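Local coordinates for protein glycoside hydrolase family 5 (Aspergillus oryzae, PDB 6LA0) that is a secreted family 5 glycoside hydrolase, characterised as a rutinosidase and probably also able to release glucose from the non-reducing ends of beta-1,3-glucans, at residues W353-E356 and Y357-D360; I301-L304 and Y305-F309. All coordinates share one frame; numbering follows the deposited sequence.

Contact 1: residues W353-E356 and Y357-D360; sequences WNFE and YFID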
loop_
_atom_site.group_PDB
_atom_site.type_symbol
_atom_site.label_atom_id
_atom_site.label_comp_id
_atom_site.label_asym_id
_atom_site.label_seq_id
_atom_site.Cartn_x
_atom_site.Cartn_y
_atom_site.Cartn_z
ATOM N N TRP A 353 2.128 2.625 15.116
ATOM C CA TRP A 353 2.010 2.066 13.774
ATOM C C TRP A 353 1.746 0.569 13.775
ATOM O O TRP A 353 1.728 -0.050 12.701
ATOM C CB TRP A 353 3.280 2.340 12.973
ATOM C CG TRP A 353 3.568 3.766 12.681
ATOM C CD1 TRP A 353 4.053 4.694 13.538
ATOM C CD2 TRP A 353 3.439 4.417 11.407
ATOM N NE1 TRP A 353 4.224 5.898 12.891
ATOM C CE2 TRP A 353 3.850 5.753 11.578
ATOM C CE3 TRP A 353 3.012 4.000 10.139
ATOM C CZ2 TRP A 353 3.851 6.676 10.532
ATOM C CZ3 TRP A 353 3.015 4.920 9.098
ATOM C CH2 TRP A 353 3.430 6.241 9.303
ATOM N N ASN A 354 1.547 -0.023 14.943
ATOM C CA ASN A 354 1.467 -1.469 15.107
ATOM C C ASN A 354 -0.004 -1.804 15.314
ATOM O O ASN A 354 -0.543 -1.618 16.404
ATOM C CB ASN A 354 2.353 -1.894 16.279
ATOM C CG ASN A 354 2.373 -3.393 16.509
ATOM O OD1 ASN A 354 2.205 -4.181 15.577
ATOM N ND2 ASN A 354 2.585 -3.795 17.763
ATOM N N PHE A 355 -0.672 -2.263 14.251
ATOM C CA PHE A 355 -2.095 -2.568 14.371
ATOM C C PHE A 355 -2.346 -3.747 15.305
ATOM O O PHE A 355 -3.422 -3.837 15.906
ATOM C CB PHE A 355 -2.704 -2.829 12.983
ATOM C CG PHE A 355 -4.199 -2.724 12.954
ATOM C CD1 PHE A 355 -4.816 -1.489 12.909
ATOM C CD2 PHE A 355 -4.989 -3.861 13.007
ATOM C CE1 PHE A 355 -6.203 -1.388 12.892
ATOM C CE2 PHE A 355 -6.369 -3.772 12.990
ATOM C CZ PHE A 355 -6.978 -2.534 12.928
ATOM N N GLU A 356 -1.372 -4.654 15.450
ATOM C CA GLU A 356 -1.569 -5.823 16.310
ATOM C C GLU A 356 -1.810 -5.423 17.764
ATOM O O GLU A 356 -2.547 -6.102 18.490
ATOM C CB GLU A 356 -0.358 -6.756 16.220
ATOM C CG GLU A 356 -0.455 -7.970 17.137
ATOM C CD GLU A 356 0.691 -8.948 16.941
ATOM O OE1 GLU A 356 1.856 -8.508 16.770
ATOM O OE2 GLU A 356 0.416 -10.165 16.961
ATOM N N TYR A 357 -1.162 -4.351 18.217
ATOM C CA TYR A 357 -1.358 -3.901 19.592
ATOM C C TYR A 357 -2.795 -3.440 19.822
ATOM O O TYR A 357 -3.385 -3.736 20.871
ATOM C CB TYR A 357 -0.357 -2.794 19.913
ATOM C CG TYR A 357 -0.467 -2.274 21.330
ATOM C CD1 TYR A 357 -1.380 -1.277 21.655
ATOM C CD2 TYR A 357 0.339 -2.780 22.341
ATOM C CE1 TYR A 357 -1.492 -0.803 22.939
ATOM C CE2 TYR A 357 0.233 -2.293 23.648
ATOM C CZ TYR A 357 -0.685 -1.312 23.932
ATOM O OH TYR A 357 -0.798 -0.820 25.226
ATOM N N PHE A 358 -3.377 -2.722 18.851
ATOM C CA PHE A 358 -4.777 -2.312 18.971
ATOM C C PHE A 358 -5.687 -3.526 19.118
ATOM O O PHE A 358 -6.626 -3.522 19.923
ATOM C CB PHE A 358 -5.227 -1.506 17.748
ATOM C CG PHE A 358 -4.360 -0.330 17.409
ATOM C CD1 PHE A 358 -3.585 0.297 18.366
ATOM C CD2 PHE A 358 -4.342 0.163 16.103
ATOM C CE1 PHE A 358 -2.802 1.399 18.041
ATOM C CE2 PHE A 358 -3.554 1.250 15.763
ATOM C CZ PHE A 358 -2.779 1.868 16.734
ATOM N N ILE A 359 -5.428 -4.576 18.328
ATOM C CA ILE A 359 -6.209 -5.807 18.425
ATOM C C ILE A 359 -6.020 -6.447 19.793
ATOM O O ILE A 359 -6.985 -6.880 20.434
ATOM C CB ILE A 359 -5.798 -6.790 17.312
ATOM C CG1 ILE A 359 -6.321 -6.348 15.932
ATOM C CG2 ILE A 359 -6.266 -8.212 17.650
ATOM C CD1 ILE A 359 -5.887 -7.308 14.831
ATOM N N ASP A 360 -4.759 -6.569 20.231
ATOM C CA ASP A 360 -4.453 -7.307 21.456
ATOM C C ASP A 360 -4.986 -6.615 22.708
ATOM O O ASP A 360 -5.227 -7.280 23.717
ATOM C CB ASP A 360 -2.942 -7.506 21.598
ATOM C CG ASP A 360 -2.394 -8.589 20.690
ATOM O OD1 ASP A 360 -3.179 -9.407 20.152
ATOM O OD2 ASP A 360 -1.158 -8.617 20.518
#
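Phe-355 and Phe-358 meet one helical turn apart at the start of the short helix 355-360, which follows the last barrel strand of this TIM-barrel enzyme. Their rings form an offset edge-to-face pair, the edge of Phe-358 directed at the face of Phe-355 with planes 76° apart, and Phe-355 CD1 comes within 3.6 Å of Phe-358 CD2. Carbonyl O of Asn-354 stands 3.9 Å above the plane of the Phe-358 ring, over its centre, and also takes a weak hydrogen bond from Tyr-357 N. Phe-355 CD2 and CE2 reach Ile-359 obliquely, Phe-355 CE2 lying 3.9 Å from Ile-359 CG1. Two i to i+4 bonds give the turn its helical form: Ile-359 N to Phe-355 O, 3.2 Å, and Asp-360 N to Glu-356 O, 2.9 Å. From Glu-356 CB, which sits against the peptide N of Tyr-357, the chain runs to CG, anti to the backbone N (chi1 177°) and 3.5 Å from Asp-360 OD2; CD runs on past the same oxygen; at the tip OE2 stays 4.2 Å from it, the carboxylate planes turned 37° apart. Both acids form salt bridges to Lys-79 at the end of helix 74-81, Glu-356 through OE2 and Asp-360 through OD1. Tyr-332 and Ile-364 extend the aromatic and apolar side. The helix thus carries a buried phenylalanine pair on one flank and an acidic pair on another, and a single ammonium group shared by two like charges probably offsets their repulsion and favours keeping both ionised.

Contact 2: residues I301-L304 and Y305-F309; sequences IQTL and YQNSF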
loop_
_atom_site.group_PDB
_atom_site.type_symbol
_atom_site.label_atom_id
_atom_site.label_comp_id
_atom_site.label_asym_id
_atom_site.label_seq_id
_atom_site.Cartn_x
_atom_site.Cartn_y
_atom_site.Cartn_z
ATOM N N ILE A 301 -1.995 6.840 12.833
ATOM C CA ILE A 301 -2.420 7.839 13.822
ATOM C C ILE A 301 -1.269 8.626 14.449
ATOM O O ILE A 301 -1.535 9.464 15.322
ATOM C CB ILE A 301 -3.271 7.222 14.957
ATOM C CG1 ILE A 301 -2.474 6.167 15.744
ATOM C CG2 ILE A 301 -4.595 6.683 14.407
ATOM C CD1 ILE A 301 -2.984 5.917 17.167
ATOM N N GLN A 302 -0.015 8.407 14.058
ATOM C CA GLN A 302 1.047 9.214 14.657
ATOM C C GLN A 302 0.940 10.645 14.163
ATOM O O GLN A 302 0.786 10.882 12.963
ATOM C CB GLN A 302 2.443 8.679 14.334
ATOM C CG GLN A 302 3.514 9.497 15.048
ATOM C CD GLN A 302 4.889 9.426 14.428
ATOM O OE1 GLN A 302 5.279 8.415 13.819
ATOM N NE2 GLN A 302 5.650 10.506 14.583
ATOM N N THR A 303 1.014 11.605 15.087
ATOM C CA THR A 303 0.978 13.015 14.732
ATOM C C THR A 303 2.371 13.602 14.900
ATOM O O THR A 303 3.243 13.007 15.536
ATOM C CB THR A 303 -0.045 13.773 15.589
ATOM O OG1 THR A 303 0.307 13.637 16.974
ATOM C CG2 THR A 303 -1.435 13.190 15.367
ATOM N N LEU A 304 2.597 14.767 14.296
ATOM C CA LEU A 304 3.915 15.372 14.443
ATOM C C LEU A 304 4.194 15.736 15.899
ATOM O O LEU A 304 5.300 15.491 16.400
ATOM C CB LEU A 304 4.052 16.594 13.542
ATOM C CG LEU A 304 5.372 17.358 13.647
ATOM C CD1 LEU A 304 6.546 16.450 13.295
ATOM C CD2 LEU A 304 5.341 18.573 12.740
ATOM N N TYR A 305 3.193 16.275 16.609
ATOM C CA TYR A 305 3.372 16.771 17.976
ATOM C C TYR A 305 2.509 16.024 18.990
ATOM O O TYR A 305 1.453 15.479 18.657
ATOM C CB TYR A 305 3.048 18.270 18.064
ATOM C CG TYR A 305 3.938 19.146 17.222
ATOM C CD1 TYR A 305 5.301 19.215 17.464
ATOM C CD2 TYR A 305 3.415 19.893 16.171
ATOM C CE1 TYR A 305 6.120 20.014 16.691
ATOM C CE2 TYR A 305 4.230 20.697 15.396
ATOM C CZ TYR A 305 5.579 20.751 15.666
ATOM O OH TYR A 305 6.405 21.542 14.904
ATOM N N GLN A 306 3.000 15.982 20.236
ATOM C CA GLN A 306 2.233 15.588 21.421
ATOM C C GLN A 306 1.469 14.276 21.233
ATOM O O GLN A 306 0.249 14.211 21.381
ATOM C CB GLN A 306 1.282 16.714 21.829
ATOM C CG GLN A 306 2.004 17.901 22.408
ATOM C CD GLN A 306 1.052 18.959 22.898
ATOM O OE1 GLN A 306 0.526 18.867 24.010
ATOM N NE2 GLN A 306 0.820 19.975 22.071
ATOM N N ASN A 307 2.214 13.209 20.944
ATOM C CA ASN A 307 1.588 11.902 20.811
ATOM C C ASN A 307 1.201 11.345 22.175
ATOM O O ASN A 307 1.958 11.457 23.144
ATOM C CB ASN A 307 2.527 10.929 20.109
ATOM C CG ASN A 307 2.626 11.193 18.623
ATOM O OD1 ASN A 307 1.758 10.784 17.842
ATOM N ND2 ASN A 307 3.682 11.896 18.222
ATOM N N SER A 308 0.038 10.691 22.233
ATOM C CA SER A 308 -0.531 10.243 23.501
ATOM C C SER A 308 -0.886 8.764 23.429
ATOM O O SER A 308 -1.689 8.363 22.579
ATOM C CB SER A 308 -1.776 11.074 23.845
ATOM O OG SER A 308 -2.676 10.305 24.619
ATOM N N PHE A 309 -0.296 7.962 24.325
ATOM C CA PHE A 309 -0.709 6.568 24.484
ATOM C C PHE A 309 -2.217 6.459 24.729
ATOM O O PHE A 309 -2.905 5.624 24.127
ATOM C CB PHE A 309 0.009 5.906 25.674
ATOM C CG PHE A 309 1.499 5.735 25.540
ATOM C CD1 PHE A 309 2.087 5.310 24.355
ATOM C CD2 PHE A 309 2.319 5.899 26.671
ATOM C CE1 PHE A 309 3.476 5.103 24.281
ATOM C CE2 PHE A 309 3.689 5.701 26.596
ATOM C CZ PHE A 309 4.269 5.302 25.396
HETATM O O HOH W 1 -1.052 9.830 18.039
#
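Asn-307 folds its side-chain amide back onto the backbone of Thr-303, closing the first turn of the loop that leaves strand 294-303, the seventh strand of the (beta/alpha)8 barrel. The grip is double. Asn-307 OD1 accepts from Thr-303 N at 3.0 Å, in the carbonyl plane and on a lone pair, with a nearly straight N-H...O angle of 165°; Asn-307 ND2 donates to Thr-303 O at 2.9 Å, approaching tilted from that carbonyl's plane. The amide therefore meets both polar atoms of one residue, much as a neighbouring strand would, and the pair of bonds fixes its rotation. ND2 has a second acceptor in Asn-344 O. Thr-303 adds a third bond: with chi1 at 59° its OG1 lies between the backbone N and the carbonyl carbon, and it donates to Tyr-305 O over 2.7 Å, tying the turn shut. Alongside, Gln-302 CG packs against Asn-307 OD1 at 3.5 Å, while its own OE1 goes to Trp-353 and Gln-349. This buried, bond-rich part gives way at the turn to a more exposed outer side, where Leu-304 and Tyr-305 point the same way without side-chain hydrogen bonds between them. Here the side chains meet mainly through apolar atoms: Leu-304 CG hangs over the centre of the Tyr-305 ring in a CH-pi contact, 3.9 Å from its centroid, and CD2 reaches CE2 of the same ring. Gln-306, beyond it, is exposed. Back at the strand, a water donates to Ile-301 O at 2.8 Å and to Asn-307 OD1 at 3.0 Å, so this amide oxygen accepts from two donors.

Contact 2 precedes contact 1 along the chain, yet their centres lie only 16 Å apart, on the same side of the molecule's centre. Two side-chain meetings join them: Trp-353 NE1 probably hydrogen-bonds to Gln-302 OE1 at 2.9 Å, and Phe-358 CZ packs 4.1 Å from Ile-301 CD1. The short helix is thereby attached to the end of strand 294-303, whose following loop lies at the C-terminal rim of the barrel, where glycosidases of this fold have their active sites. An N-acetylglucosamine, probably part of a surface N-glycan and not a substrate, comes within about 4 Å of the Tyr-305 side chain, whereas that of Asn-354 is about 14 Å from such a sugar.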